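Long-range contacts in metallo-beta-lactamase (Serratia marcescens, PDB 5AXO), which probably hydrolyses the beta-lactam ring of antibiotics as a class B3 enzyme with two zinc ions, here holding a ring-opened carbapenem: residues His72-His77 with Gly115-Phe120; Pro108-Gln113 with His150-Ile155; Asp4-Gln9 with Gly42-Gly47; Ile38-Thr43 with Tyr67-His72. All coordinates share one frame; numbering follows the deposited sequence. Where two conformers were deposited one is given.

Interaction 1: His72-His77 with Gly115-Phe120. With ZN (zinc ion), chain B; ZN (zinc ion), chain C; LMP ((2~{S},3~{R},4~{S})-2-[(2~{S},3~{R})-1,3-bis(oxidanyl)-1-oxidanylidene-butan-2-yl]-4-[(3~{S},5~{S})-5-(dimethylcarbamoy l)pyrrolidin-3-yl]sulfanyl-3-methyl-3,4-dihydro-2~{H}-pyrrole-5-carboxylic acid), chain R.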
# COMPACT_ATOMS: atom_id res chain seq x y z
N HIS A 72 -3.24 0.24 -4.55
CA HIS A 72 -4.05 -0.13 -5.70
C HIS A 72 -5.48 -0.40 -5.30
O HIS A 72 -5.86 -0.52 -4.13
CB HIS A 72 -3.42 -1.36 -6.40
CG HIS A 72 -3.62 -2.66 -5.66
ND1 HIS A 72 -2.69 -3.15 -4.77
CD2 HIS A 72 -4.61 -3.58 -5.70
CE1 HIS A 72 -3.12 -4.31 -4.28
NE2 HIS A 72 -4.27 -4.60 -4.83
N SER A 73 -6.30 -0.50 -6.35
CA SER A 73 -7.75 -0.35 -6.26
C SER A 73 -8.48 -1.69 -6.21
O SER A 73 -9.28 -1.99 -7.09
CB SER A 73 -8.24 0.47 -7.44
OG SER A 73 -7.73 -0.03 -8.66
N HIS A 74 -8.19 -2.47 -5.16
CA HIS A 74 -9.01 -3.66 -4.84
C HIS A 74 -9.64 -3.49 -3.45
O HIS A 74 -9.13 -2.71 -2.61
CB HIS A 74 -8.16 -4.92 -4.85
CG HIS A 74 -7.69 -5.31 -6.19
ND1 HIS A 74 -6.55 -6.06 -6.38
CD2 HIS A 74 -8.21 -5.08 -7.42
CE1 HIS A 74 -6.42 -6.30 -7.67
NE2 HIS A 74 -7.41 -5.72 -8.31
N GLU A 75 -10.71 -4.23 -3.18
CA GLU A 75 -11.48 -4.02 -1.98
C GLU A 75 -10.67 -4.15 -0.72
O GLU A 75 -11.00 -3.54 0.29
CB GLU A 75 -12.66 -5.01 -1.94
CG GLU A 75 -12.25 -6.47 -1.73
CD GLU A 75 -13.40 -7.48 -1.60
OE1 GLU A 75 -14.40 -7.17 -0.94
OE2 GLU A 75 -13.28 -8.59 -2.15
N ASP A 76 -9.70 -5.04 -0.70
CA ASP A 76 -8.92 -5.29 0.52
C ASP A 76 -8.01 -4.12 0.94
O ASP A 76 -7.82 -3.94 2.14
CB ASP A 76 -8.17 -6.64 0.46
CG ASP A 76 -7.30 -6.82 -0.75
OD1 ASP A 76 -7.61 -6.32 -1.87
OD2 ASP A 76 -6.37 -7.60 -0.55
N HIS A 77 -7.51 -3.33 -0.01
CA HIS A 77 -6.68 -2.17 0.29
C HIS A 77 -7.41 -0.87 0.24
O HIS A 77 -7.03 0.11 0.91
CB HIS A 77 -5.49 -2.17 -0.67
CG HIS A 77 -4.78 -3.47 -0.73
ND1 HIS A 77 -3.89 -3.89 0.25
CD2 HIS A 77 -4.94 -4.53 -1.57
CE1 HIS A 77 -3.53 -5.14 -0.00
NE2 HIS A 77 -4.15 -5.54 -1.10
N GLY A 115 -13.83 -10.53 -13.17
CA GLY A 115 -14.70 -11.71 -13.09
C GLY A 115 -14.75 -12.34 -11.71
O GLY A 115 -15.68 -13.10 -11.39
N SER A 116 -13.77 -12.04 -10.87
CA SER A 116 -13.65 -12.65 -9.55
C SER A 116 -13.48 -11.62 -8.43
O SER A 116 -13.44 -11.97 -7.25
CB SER A 116 -12.49 -13.67 -9.55
OG SER A 116 -11.24 -13.01 -9.60
N LEU A 117 -13.45 -10.34 -8.77
CA LEU A 117 -13.31 -9.29 -7.75
C LEU A 117 -14.66 -8.85 -7.22
O LEU A 117 -15.65 -8.81 -7.96
CB LEU A 117 -12.59 -8.08 -8.37
CG LEU A 117 -11.11 -8.34 -8.72
CD1 LEU A 117 -10.57 -7.25 -9.64
CD2 LEU A 117 -10.26 -8.36 -7.46
N SER A 118 -14.68 -8.41 -5.97
CA SER A 118 -15.89 -7.79 -5.42
C SER A 118 -15.75 -6.28 -5.45
O SER A 118 -14.68 -5.72 -5.13
CB SER A 118 -16.13 -8.25 -4.00
OG SER A 118 -16.47 -9.64 -3.99
N ASN A 119 -16.84 -5.60 -5.81
CA ASN A 119 -16.88 -4.16 -5.84
C ASN A 119 -16.79 -3.58 -4.45
O ASN A 119 -17.02 -4.28 -3.46
CB ASN A 119 -18.17 -3.64 -6.48
CG ASN A 119 -18.34 -4.02 -7.93
OD1 ASN A 119 -17.45 -4.47 -8.59
ND2 ASN A 119 -19.53 -3.80 -8.42
N PHE A 120 -16.36 -2.34 -4.35
CA PHE A 120 -16.24 -1.69 -3.05
C PHE A 120 -16.76 -0.23 -3.18
O PHE A 120 -17.11 0.22 -4.28
CB PHE A 120 -14.78 -1.75 -2.56
CG PHE A 120 -13.80 -1.11 -3.50
CD1 PHE A 120 -13.17 -1.86 -4.50
CD2 PHE A 120 -13.42 0.23 -3.37
CE1 PHE A 120 -12.26 -1.30 -5.35
CE2 PHE A 120 -12.55 0.79 -4.25
CZ PHE A 120 -11.92 0.03 -5.22
ZN ZN B . -5.05 -6.46 -5.05
ZN ZN C . -4.51 -7.54 -1.72
C1 LMP R . -4.63 -12.12 -2.98
C2 LMP R . -3.28 -11.49 -3.40
C3 LMP R . -3.47 -10.06 -2.94
O7A LMP R . -1.78 -15.41 0.81
C6A LMP R . -2.25 -14.41 1.34
N7A LMP R . -3.20 -14.47 2.27
C9A LMP R . -3.58 -13.34 3.13
C8A LMP R . -3.92 -15.69 2.59
C5A LMP R . -1.73 -13.04 0.97
C2A LMP R . -2.56 -12.44 -0.16
N3A LMP R . -0.34 -13.12 0.48
C4A LMP R . -0.16 -12.09 -0.56
C1A LMP R . -1.57 -11.74 -1.07
S21 LMP R . -1.79 -12.28 -2.73
C31 LMP R . -2.43 -9.06 -3.19
O31 LMP R . -1.30 -9.48 -3.53
O32 LMP R . -2.66 -7.76 -3.00
N4 LMP R . -4.60 -9.80 -2.43
C11 LMP R . -5.33 -12.74 -4.21
C5 LMP R . -5.41 -10.99 -2.24
C6 LMP R . -6.86 -10.63 -2.62
C61 LMP R . -7.14 -10.18 -4.07
O62 LMP R . -6.05 -9.55 -4.77
C62 LMP R . -8.32 -9.22 -4.17
C7 LMP R . -7.71 -11.83 -2.31
O71 LMP R . -8.77 -12.04 -2.88
O72 LMP R . -7.34 -12.60 -1.31
O HOH W 1 -11.91 -5.80 -5.20
O HOH W 2 -12.16 -8.63 -4.52
O HOH W 3 -16.44 -5.70 -1.13
O HOH W 4 -5.56 -7.23 -3.48
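Leu117 meets the His74 ring by a CH-pi contact. Its CD2 stands 4.0 Å from the ring centroid, over the face and offset toward the rim. CD1 of the same leucine packs beside His74 NE2. Phe120 packs against the backbone of segment 72-77. Ser73 O lies near its ring plane, 3.5 Å from Phe120 CE1. Phe120 CG sits between its backbone N and carbonyl carbon (chi1 58°), and this turns the ring toward the backbone of Ser73-Glu75.

Polar contact between the segments runs through water. One water accepts from Glu75 N and donates to Ser118 O. A second donates to Glu75 OE2, 2.6 Å away, and accepts from Ser118 N. A third links Glu75 OE1 to Asn119 O. Both carboxylate oxygens are thus tied to the loop.

Metal bonds come from the same segment 72-77. His72 NE2 and His74 ND1 bind one zinc ion. Asp76 OD2 and His77 NE2 bind the other, 2.2 Å and 2.1 Å away. His74 NE2 is held by Asp111, a second-shell partner. His150 completes the protein ligands of the first zinc ion and His215 those of the second. Residues His72-His77 form the HxHxDH zinc motif of the metallo-beta-lactamase superfamily.

Interaction 2: Pro108-Gln113 with His150-Ile155. With NA (sodium ion), chain K; ZN (zinc ion), chain B; LMP ((2~{S},3~{R},4~{S})-2-[(2~{S},3~{R})-1,3-bis(oxidanyl)-1-oxidanylidene-butan-2-yl]-4-[(3~{S},5~{S})-5-(dimethylcarbamoy l)pyrrolidin-3-yl]sulfanyl-3-methyl-3,4-dihydro-2~{H}-pyrrole-5-carboxylic acid), chain R.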
# COMPACT_ATOMS: atom_id res chain seq x y z
N PRO A 108 -11.79 -2.79 -13.77
CA PRO A 108 -12.11 -2.97 -15.18
C PRO A 108 -11.60 -4.27 -15.74
O PRO A 108 -10.81 -4.95 -15.09
CB PRO A 108 -11.39 -1.78 -15.81
CG PRO A 108 -10.16 -1.64 -14.99
CD PRO A 108 -10.62 -1.91 -13.57
N LYS A 109 -11.99 -4.55 -16.98
CA LYS A 109 -11.67 -5.81 -17.62
C LYS A 109 -10.19 -6.00 -17.85
O LYS A 109 -9.74 -7.13 -18.00
CB LYS A 109 -12.46 -5.94 -18.93
CG LYS A 109 -12.14 -4.89 -20.00
CD LYS A 109 -13.03 -5.10 -21.23
CE LYS A 109 -12.98 -3.89 -22.12
NZ LYS A 109 -11.61 -3.61 -22.61
N SER A 110 -9.38 -4.96 -17.83
CA SER A 110 -7.96 -5.13 -17.96
C SER A 110 -7.31 -5.80 -16.73
O SER A 110 -6.18 -6.26 -16.79
CB SER A 110 -7.28 -3.80 -18.23
OG SER A 110 -7.77 -2.84 -17.32
N ASP A 111 -8.00 -5.76 -15.58
CA ASP A 111 -7.50 -6.42 -14.37
C ASP A 111 -7.51 -7.94 -14.53
O ASP A 111 -8.54 -8.52 -14.82
CB ASP A 111 -8.39 -6.01 -13.20
CG ASP A 111 -7.76 -6.33 -11.84
OD1 ASP A 111 -7.40 -7.49 -11.60
OD2 ASP A 111 -7.68 -5.42 -11.00
N PRO A 112 -6.37 -8.61 -14.28
CA PRO A 112 -6.32 -10.07 -14.41
C PRO A 112 -7.35 -10.78 -13.56
O PRO A 112 -7.77 -11.87 -13.90
CB PRO A 112 -4.91 -10.43 -13.94
CG PRO A 112 -4.13 -9.21 -14.20
CD PRO A 112 -5.04 -8.04 -13.99
N GLN A 113 -7.78 -10.16 -12.44
CA GLN A 113 -8.78 -10.77 -11.60
C GLN A 113 -10.23 -10.43 -12.00
O GLN A 113 -11.14 -10.88 -11.33
CB GLN A 113 -8.53 -10.42 -10.14
CG GLN A 113 -7.24 -11.03 -9.59
CD GLN A 113 -7.09 -10.79 -8.11
OE1 GLN A 113 -7.71 -11.47 -7.29
NE2 GLN A 113 -6.31 -9.79 -7.74
N HIS A 150 -0.14 -5.93 -10.99
CA HIS A 150 -1.27 -6.44 -10.25
C HIS A 150 -2.52 -5.57 -10.57
O HIS A 150 -3.63 -6.10 -10.65
CB HIS A 150 -0.91 -6.46 -8.74
CG HIS A 150 -2.00 -6.97 -7.83
ND1 HIS A 150 -2.21 -8.31 -7.58
CD2 HIS A 150 -2.86 -6.31 -7.03
CE1 HIS A 150 -3.10 -8.43 -6.62
NE2 HIS A 150 -3.62 -7.24 -6.38
N THR A 151 -2.30 -4.27 -10.78
CA THR A 151 -3.29 -3.38 -11.38
C THR A 151 -2.49 -2.42 -12.26
O THR A 151 -1.29 -2.19 -12.04
CB THR A 151 -4.07 -2.55 -10.35
OG1 THR A 151 -3.19 -1.64 -9.69
CG2 THR A 151 -4.86 -3.42 -9.40
N GLU A 152 -3.17 -1.75 -13.19
CA GLU A 152 -2.45 -0.85 -14.08
C GLU A 152 -1.96 0.40 -13.35
O GLU A 152 -0.89 0.94 -13.68
CB GLU A 152 -3.33 -0.41 -15.25
CG GLU A 152 -2.58 0.28 -16.36
CD GLU A 152 -3.44 0.46 -17.61
OE1 GLU A 152 -4.60 -0.04 -17.61
OE2 GLU A 152 -2.94 1.12 -18.56
N GLY A 153 -2.73 0.86 -12.34
CA GLY A 153 -2.39 2.11 -11.66
C GLY A 153 -1.69 1.91 -10.33
O GLY A 153 -1.64 2.86 -9.53
N GLY A 154 -1.05 0.76 -10.11
CA GLY A 154 -0.43 0.48 -8.79
C GLY A 154 0.69 1.45 -8.50
O GLY A 154 1.49 1.75 -9.41
N ILE A 155 0.73 1.96 -7.27
CA ILE A 155 1.80 2.84 -6.84
C ILE A 155 2.42 2.28 -5.56
O ILE A 155 1.71 1.91 -4.61
CB ILE A 155 1.31 4.29 -6.58
CG1 ILE A 155 0.70 4.91 -7.86
CG2 ILE A 155 2.44 5.12 -5.96
CD1 ILE A 155 1.68 5.33 -8.92
NA NA K . -2.46 3.93 -7.00
ZN ZN B . -5.05 -6.46 -5.05
C1 LMP R . -4.63 -12.12 -2.98
C2 LMP R . -3.28 -11.49 -3.40
C3 LMP R . -3.47 -10.06 -2.94
O7A LMP R . -1.78 -15.41 0.81
C6A LMP R . -2.25 -14.41 1.34
N7A LMP R . -3.20 -14.47 2.27
C9A LMP R . -3.58 -13.34 3.13
C8A LMP R . -3.92 -15.69 2.59
C5A LMP R . -1.73 -13.04 0.97
C2A LMP R . -2.56 -12.44 -0.16
N3A LMP R . -0.34 -13.12 0.48
C4A LMP R . -0.16 -12.09 -0.56
C1A LMP R . -1.57 -11.74 -1.07
S21 LMP R . -1.79 -12.28 -2.73
C31 LMP R . -2.43 -9.06 -3.19
O31 LMP R . -1.30 -9.48 -3.53
O32 LMP R . -2.66 -7.76 -3.00
N4 LMP R . -4.60 -9.80 -2.43
C11 LMP R . -5.33 -12.74 -4.21
C5 LMP R . -5.41 -10.99 -2.24
C6 LMP R . -6.86 -10.63 -2.62
C61 LMP R . -7.14 -10.18 -4.07
O62 LMP R . -6.05 -9.55 -4.77
C62 LMP R . -8.32 -9.22 -4.17
C7 LMP R . -7.71 -11.83 -2.31
O71 LMP R . -8.77 -12.04 -2.88
O72 LMP R . -7.34 -12.60 -1.31
O HOH W 5 -5.24 -8.20 -10.05
O HOH W 4 -5.56 -7.23 -3.48
O HOH W 6 -4.98 2.76 -6.77
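The loops each contain a type I beta turn, Pro108-Asp111 and Thr151-Gly154, and come closest at the CA atoms of Asp111 and Thr151, 6.0 Å apart. Asp111 and Thr151 lie side by side and point the same way. Asp111 OD2 rests 3.8 Å from Thr151 CG2, but its polar partner is His74. Asp111 OD1 uses its anti lone pair to accept from Gln113 N at 2.8 Å, closing an Asx turn.

One water joins the two loops. It donates to Asp111 OD1 and to His150 O, and accepts from Gln113 NE2. This water also sits over the centre of one face of the His150 ring.

Gln113 crosses that ring obliquely, the amide plane turned 59° from it. Gln113 NE2 comes 3.7 Å from His150 CE1. Its chain is extended beyond CG (chi2 -174°), which carries the amide to the ligand. There NE2 gives a nearly straight bond to LMP O62, 3.0 Å long and 167° at the hydrogen. His150 NE2 binds zinc at 2.1 Å, while His150 ND1 is fixed by Thr177 O. His72 and His74 complete the protein ligands of this zinc. Together the loops form one wall of the dinuclear zinc site of a metallo-beta-lactamase.

Interaction 3: Asp4-Gln9 with Gly42-Gly47. With LMP ((2~{S},3~{R},4~{S})-2-[(2~{S},3~{R})-1,3-bis(oxidanyl)-1-oxidanylidene-butan-2-yl]-4-[(3~{S},5~{S})-5-(dimethylcarbamoy l)pyrrolidin-3-yl]sulfanyl-3-methyl-3,4-dihydro-2~{H}-pyrrole-5-carboxylic acid), chain R.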
# COMPACT_ATOMS: atom_id res chain seq x y z
N ASP A 4 -7.77 -11.47 9.82
CA ASP A 4 -8.67 -11.19 8.72
C ASP A 4 -8.47 -9.75 8.21
O ASP A 4 -7.94 -8.87 8.90
CB ASP A 4 -10.13 -11.43 9.14
CG ASP A 4 -10.52 -12.93 9.19
OD1 ASP A 4 -9.72 -13.78 8.77
OD2 ASP A 4 -11.68 -13.23 9.55
N TRP A 5 -8.95 -9.49 7.00
CA TRP A 5 -8.72 -8.19 6.35
C TRP A 5 -9.30 -7.02 7.17
O TRP A 5 -8.84 -5.88 7.04
CB TRP A 5 -9.40 -8.10 4.98
CG TRP A 5 -8.85 -8.91 3.90
CD1 TRP A 5 -7.71 -9.62 3.92
CD2 TRP A 5 -9.49 -9.17 2.65
NE1 TRP A 5 -7.53 -10.25 2.70
CE2 TRP A 5 -8.62 -9.99 1.92
CE3 TRP A 5 -10.68 -8.73 2.06
CZ2 TRP A 5 -8.95 -10.45 0.64
CZ3 TRP A 5 -11.00 -9.21 0.79
CH2 TRP A 5 -10.11 -10.00 0.08
N SER A 6 -10.37 -7.27 7.91
CA SER A 6 -11.06 -6.23 8.64
C SER A 6 -10.80 -6.28 10.14
O SER A 6 -11.47 -5.57 10.89
CB SER A 6 -12.58 -6.27 8.41
OG SER A 6 -12.91 -6.23 7.03
N SER A 7 -9.89 -7.13 10.59
CA SER A 7 -9.76 -7.38 12.02
C SER A 7 -9.17 -6.17 12.72
O SER A 7 -8.21 -5.55 12.25
CB SER A 7 -8.92 -8.63 12.28
OG SER A 7 -7.68 -8.57 11.64
N PRO A 8 -9.61 -5.92 13.96
CA PRO A 8 -8.87 -4.98 14.78
C PRO A 8 -7.41 -5.33 14.96
O PRO A 8 -7.00 -6.48 14.90
CB PRO A 8 -9.62 -5.05 16.12
CG PRO A 8 -11.04 -5.33 15.71
CD PRO A 8 -10.86 -6.37 14.62
N GLN A 9 -6.59 -4.30 15.13
CA GLN A 9 -5.18 -4.44 15.36
C GLN A 9 -4.67 -3.20 16.10
O GLN A 9 -4.88 -2.07 15.65
CB GLN A 9 -4.44 -4.51 13.99
CG GLN A 9 -2.94 -4.39 14.11
CD GLN A 9 -2.33 -5.50 14.89
OE1 GLN A 9 -2.68 -6.68 14.67
NE2 GLN A 9 -1.46 -5.16 15.84
N GLY A 42 -6.65 2.29 2.91
CA GLY A 42 -7.81 2.32 3.79
C GLY A 42 -8.29 0.99 4.33
O GLY A 42 -9.19 0.96 5.18
N THR A 43 -7.63 -0.11 3.92
CA THR A 43 -8.14 -1.45 4.18
C THR A 43 -9.54 -1.61 3.56
O THR A 43 -9.77 -1.14 2.45
CB THR A 43 -8.01 -1.88 5.67
OG1 THR A 43 -9.09 -1.41 6.49
CG2 THR A 43 -6.67 -1.41 6.24
N THR A 44 -10.34 -2.48 4.18
CA THR A 44 -11.68 -2.79 3.68
C THR A 44 -12.68 -1.77 4.13
O THR A 44 -12.38 -0.93 4.96
CB THR A 44 -12.12 -4.16 4.17
OG1 THR A 44 -12.17 -4.09 5.60
CG2 THR A 44 -11.19 -5.24 3.78
N GLU A 45 -13.91 -1.86 3.62
CA GLU A 45 -14.98 -0.99 4.04
C GLU A 45 -15.17 -1.12 5.57
O GLU A 45 -15.21 -0.13 6.27
CB GLU A 45 -16.28 -1.32 3.29
CG GLU A 45 -17.50 -0.50 3.70
CD GLU A 45 -18.76 -0.91 2.96
OE1 GLU A 45 -18.72 -1.88 2.19
OE2 GLU A 45 -19.72 -0.13 3.02
N LYS A 46 -15.31 -2.36 6.06
CA LYS A 46 -15.46 -2.54 7.51
C LYS A 46 -14.19 -2.07 8.24
O LYS A 46 -14.27 -1.46 9.31
CB LYS A 46 -15.75 -4.01 7.83
CG LYS A 46 -17.18 -4.43 7.52
CD LYS A 46 -17.39 -5.91 7.87
CE LYS A 46 -17.22 -6.84 6.67
NZ LYS A 46 -15.82 -7.01 6.20
N GLY A 47 -13.04 -2.29 7.61
CA GLY A 47 -11.75 -1.93 8.19
C GLY A 47 -11.57 -0.44 8.38
O GLY A 47 -10.79 -0.04 9.22
C1 LMP R . -4.63 -12.12 -2.98
C2 LMP R . -3.28 -11.49 -3.40
C3 LMP R . -3.47 -10.06 -2.94
O7A LMP R . -1.78 -15.41 0.81
C6A LMP R . -2.25 -14.41 1.34
N7A LMP R . -3.20 -14.47 2.27
C9A LMP R . -3.58 -13.34 3.13
C8A LMP R . -3.92 -15.69 2.59
C5A LMP R . -1.73 -13.04 0.97
C2A LMP R . -2.56 -12.44 -0.16
N3A LMP R . -0.34 -13.12 0.48
C4A LMP R . -0.16 -12.09 -0.56
C1A LMP R . -1.57 -11.74 -1.07
S21 LMP R . -1.79 -12.28 -2.73
C31 LMP R . -2.43 -9.06 -3.19
O31 LMP R . -1.30 -9.48 -3.53
O32 LMP R . -2.66 -7.76 -3.00
N4 LMP R . -4.60 -9.80 -2.43
C11 LMP R . -5.33 -12.74 -4.21
C5 LMP R . -5.41 -10.99 -2.24
C6 LMP R . -6.86 -10.63 -2.62
C61 LMP R . -7.14 -10.18 -4.07
O62 LMP R . -6.05 -9.55 -4.77
C62 LMP R . -8.32 -9.22 -4.17
C7 LMP R . -7.71 -11.83 -2.31
O71 LMP R . -8.77 -12.04 -2.88
O72 LMP R . -7.34 -12.60 -1.31
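Thr44 OG1 is gripped by two groups. It lies 2.7 Å from Ser6 OG in a hydrogen bond whose direction is open. It also accepts from Gly47 N at 2.8 Å, with an angle of 143° at the hydrogen. The second bond is a capping bond at the turn leading into helix 47-57. The contact therefore fastens the N-terminal loop to the start of that helix in the metallo-beta-lactamase fold. Thr44 OG1 sits between the backbone N and carbonyl carbon of its own residue (chi1 62°), from where it serves both partners.

Ser6 OG has another neighbour. Lys46 bends back at chi3 and chi4, and its NZ makes a weak hydrogen bond to Ser6 OG at 3.1 Å. Lys46 CB packs on Ser6 CB as well. The backbones are close here, with the CA atoms of Ser6 and Gly47 4.4 Å apart.

The segment 4-9 begins with a type I beta turn. Asp4 O accepts from both Ser7 N and Ser7 OG. Trp5 O bonds to Thr23 outside the contact.

The methyl CG2 of Thr44 lies 3.6 Å from Trp5 CB, and the two side chains cross at about a right angle. The indole then leads away from Thr44 and touches Glu75 and Asp76 of helix 75-78. Its far end reaches the ligand pocket. There the indole edge faces a carboxylate of the ligand, with Trp5 CZ2 3.3 Å from LMP O72.

Interaction 4: Ile38-Thr43 with Tyr67-His72. With NA (sodium ion), chain K; ZN (zinc ion), chain B.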
# COMPACT_ATOMS: atom_id res chain seq x y z
N ILE A 38 -0.60 12.12 6.44
CA ILE A 38 -0.86 11.36 5.25
C ILE A 38 -1.22 9.96 5.67
O ILE A 38 -0.45 9.34 6.42
CB ILE A 38 0.33 11.41 4.28
CG1 ILE A 38 0.60 12.86 3.85
CG2 ILE A 38 0.16 10.44 3.10
CD1 ILE A 38 1.81 13.09 3.00
N LEU A 39 -2.28 9.39 5.13
CA LEU A 39 -2.69 8.01 5.36
C LEU A 39 -2.45 7.22 4.08
O LEU A 39 -2.82 7.69 2.99
CB LEU A 39 -4.17 7.97 5.73
CG LEU A 39 -4.78 6.58 5.83
CD1 LEU A 39 -4.15 5.77 6.96
CD2 LEU A 39 -6.29 6.64 5.97
N VAL A 40 -1.72 6.10 4.19
CA VAL A 40 -1.57 5.17 3.07
C VAL A 40 -2.48 3.97 3.21
O VAL A 40 -2.39 3.23 4.21
CB VAL A 40 -0.11 4.69 2.94
CG1 VAL A 40 0.05 3.91 1.65
CG2 VAL A 40 0.81 5.88 2.96
N ASP A 41 -3.43 3.90 2.28
CA ASP A 41 -4.45 2.87 2.13
C ASP A 41 -5.52 2.97 3.18
O ASP A 41 -5.38 3.66 4.21
CB ASP A 41 -3.84 1.47 2.02
CG ASP A 41 -3.34 1.15 0.66
OD1 ASP A 41 -3.74 1.88 -0.29
OD2 ASP A 41 -2.57 0.18 0.53
N GLY A 42 -6.65 2.29 2.91
CA GLY A 42 -7.81 2.32 3.79
C GLY A 42 -8.29 0.99 4.33
O GLY A 42 -9.19 0.96 5.18
N THR A 43 -7.63 -0.11 3.92
CA THR A 43 -8.14 -1.45 4.18
C THR A 43 -9.54 -1.61 3.56
O THR A 43 -9.77 -1.14 2.45
CB THR A 43 -8.01 -1.88 5.67
OG1 THR A 43 -9.09 -1.41 6.49
CG2 THR A 43 -6.67 -1.41 6.24
N TYR A 67 -4.15 13.86 3.05
CA TYR A 67 -4.07 13.03 1.85
C TYR A 67 -4.27 11.58 2.27
O TYR A 67 -3.78 11.16 3.31
CB TYR A 67 -2.74 13.17 1.12
CG TYR A 67 -2.51 14.50 0.44
CD1 TYR A 67 -3.24 14.85 -0.67
CD2 TYR A 67 -1.57 15.38 0.90
CE1 TYR A 67 -3.02 16.04 -1.33
CE2 TYR A 67 -1.41 16.62 0.30
CZ TYR A 67 -2.10 16.90 -0.83
OH TYR A 67 -1.90 18.10 -1.52
N ILE A 68 -4.92 10.82 1.39
CA ILE A 68 -4.96 9.36 1.45
C ILE A 68 -4.33 8.88 0.18
O ILE A 68 -4.85 9.15 -0.91
CB ILE A 68 -6.37 8.81 1.57
CG1 ILE A 68 -7.03 9.37 2.84
CG2 ILE A 68 -6.37 7.28 1.57
CD1 ILE A 68 -8.52 9.19 2.88
N LEU A 69 -3.29 8.08 0.30
CA LEU A 69 -2.54 7.55 -0.82
C LEU A 69 -2.97 6.10 -1.05
O LEU A 69 -3.05 5.32 -0.09
CB LEU A 69 -1.04 7.60 -0.54
CG LEU A 69 -0.49 8.94 -0.07
CD1 LEU A 69 1.01 8.82 0.10
CD2 LEU A 69 -0.88 10.10 -0.95
N SER A 70 -3.27 5.72 -2.28
CA SER A 70 -3.72 4.38 -2.58
C SER A 70 -2.59 3.60 -3.26
O SER A 70 -2.02 4.11 -4.24
CB SER A 70 -4.89 4.45 -3.56
OG SER A 70 -5.30 3.17 -4.01
N THR A 71 -2.26 2.44 -2.75
CA THR A 71 -1.45 1.51 -3.50
C THR A 71 -2.16 0.99 -4.74
O THR A 71 -1.71 1.26 -5.89
CB THR A 71 -0.98 0.33 -2.64
OG1 THR A 71 -2.09 -0.31 -2.07
CG2 THR A 71 0.03 0.73 -1.59
N HIS A 72 -3.24 0.24 -4.55
CA HIS A 72 -4.05 -0.13 -5.70
C HIS A 72 -5.48 -0.40 -5.30
O HIS A 72 -5.86 -0.52 -4.13
CB HIS A 72 -3.42 -1.36 -6.40
CG HIS A 72 -3.62 -2.66 -5.66
ND1 HIS A 72 -2.69 -3.15 -4.77
CD2 HIS A 72 -4.61 -3.58 -5.70
CE1 HIS A 72 -3.12 -4.31 -4.28
NE2 HIS A 72 -4.27 -4.60 -4.83
NA NA K . -2.46 3.93 -7.00
ZN ZN B . -5.05 -6.46 -5.05
O HOH W 7 -5.72 1.35 -2.05
O HOH W 6 -4.98 2.76 -6.77
O HOH W 4 -5.56 -7.23 -3.48
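Asp41 reaches Thr71 on the neighbouring segment. Its CB packs against the backbone O of His77. CG lies beside the backbone N (chi1 -81°) and is 3.3 Å from Thr71 OG1. At the tip the oxygens divide the work. Asp41 OD1 accepts from Thr71 N at 2.9 Å, on its syn side but 24° out of the carboxylate plane. It also accepts from a water that is shared with Ser70 OG and His72 O. Asp41 OD2 takes the hydroxyl hydrogen of Thr71 OG1 through its syn lone pair, at 2.7 Å. Two donors from one residue thus hold the carboxylate.

Strands 37-40 and 65-69 run parallel and belong to a beta-alpha-beta crossover through helix 47-57. Leu39 N bonds to Tyr67 O, Leu69 N to Leu39 O and Asp41 N to Leu69 O, the last at 2.8 Å.

On the face that carries Ile38, Val40, Tyr67 and Leu69, Ile38 CG2 touches Leu69 CD1 at 3.5 Å. Val40 CG2 approaches the same methyl. Leu39 and Ile68 share the other face, where both meet Met84 of helix 81-88. Ser70 O and Thr71 O bind a sodium ion, which Gly153 O also binds.

In the fold
Interactions 1, 2 and 4 meet at one zinc ion, with His72 shared by interactions 1 and 4. Interactions 1 and 2 have centres about 10 Å apart, and a probable hydrogen bond of 2.7 Å from His74 NE2 to Asp111 OD2 ties them. Interaction 4 leads from the sheet to the metal-binding loop. It meets interaction 2 at the sodium ion and where Ile155 N probably bonds to Thr71 O, 2.9 Å away. Interaction 3 shares Gly42 and Thr43 with interaction 4. His77 O, of interaction 1, lies 3.0 Å from Gly42 N. Interactions 2 and 3 do not touch, their nearest atoms being about 8 Å apart, yet both reach the bound ligand, as does interaction 1.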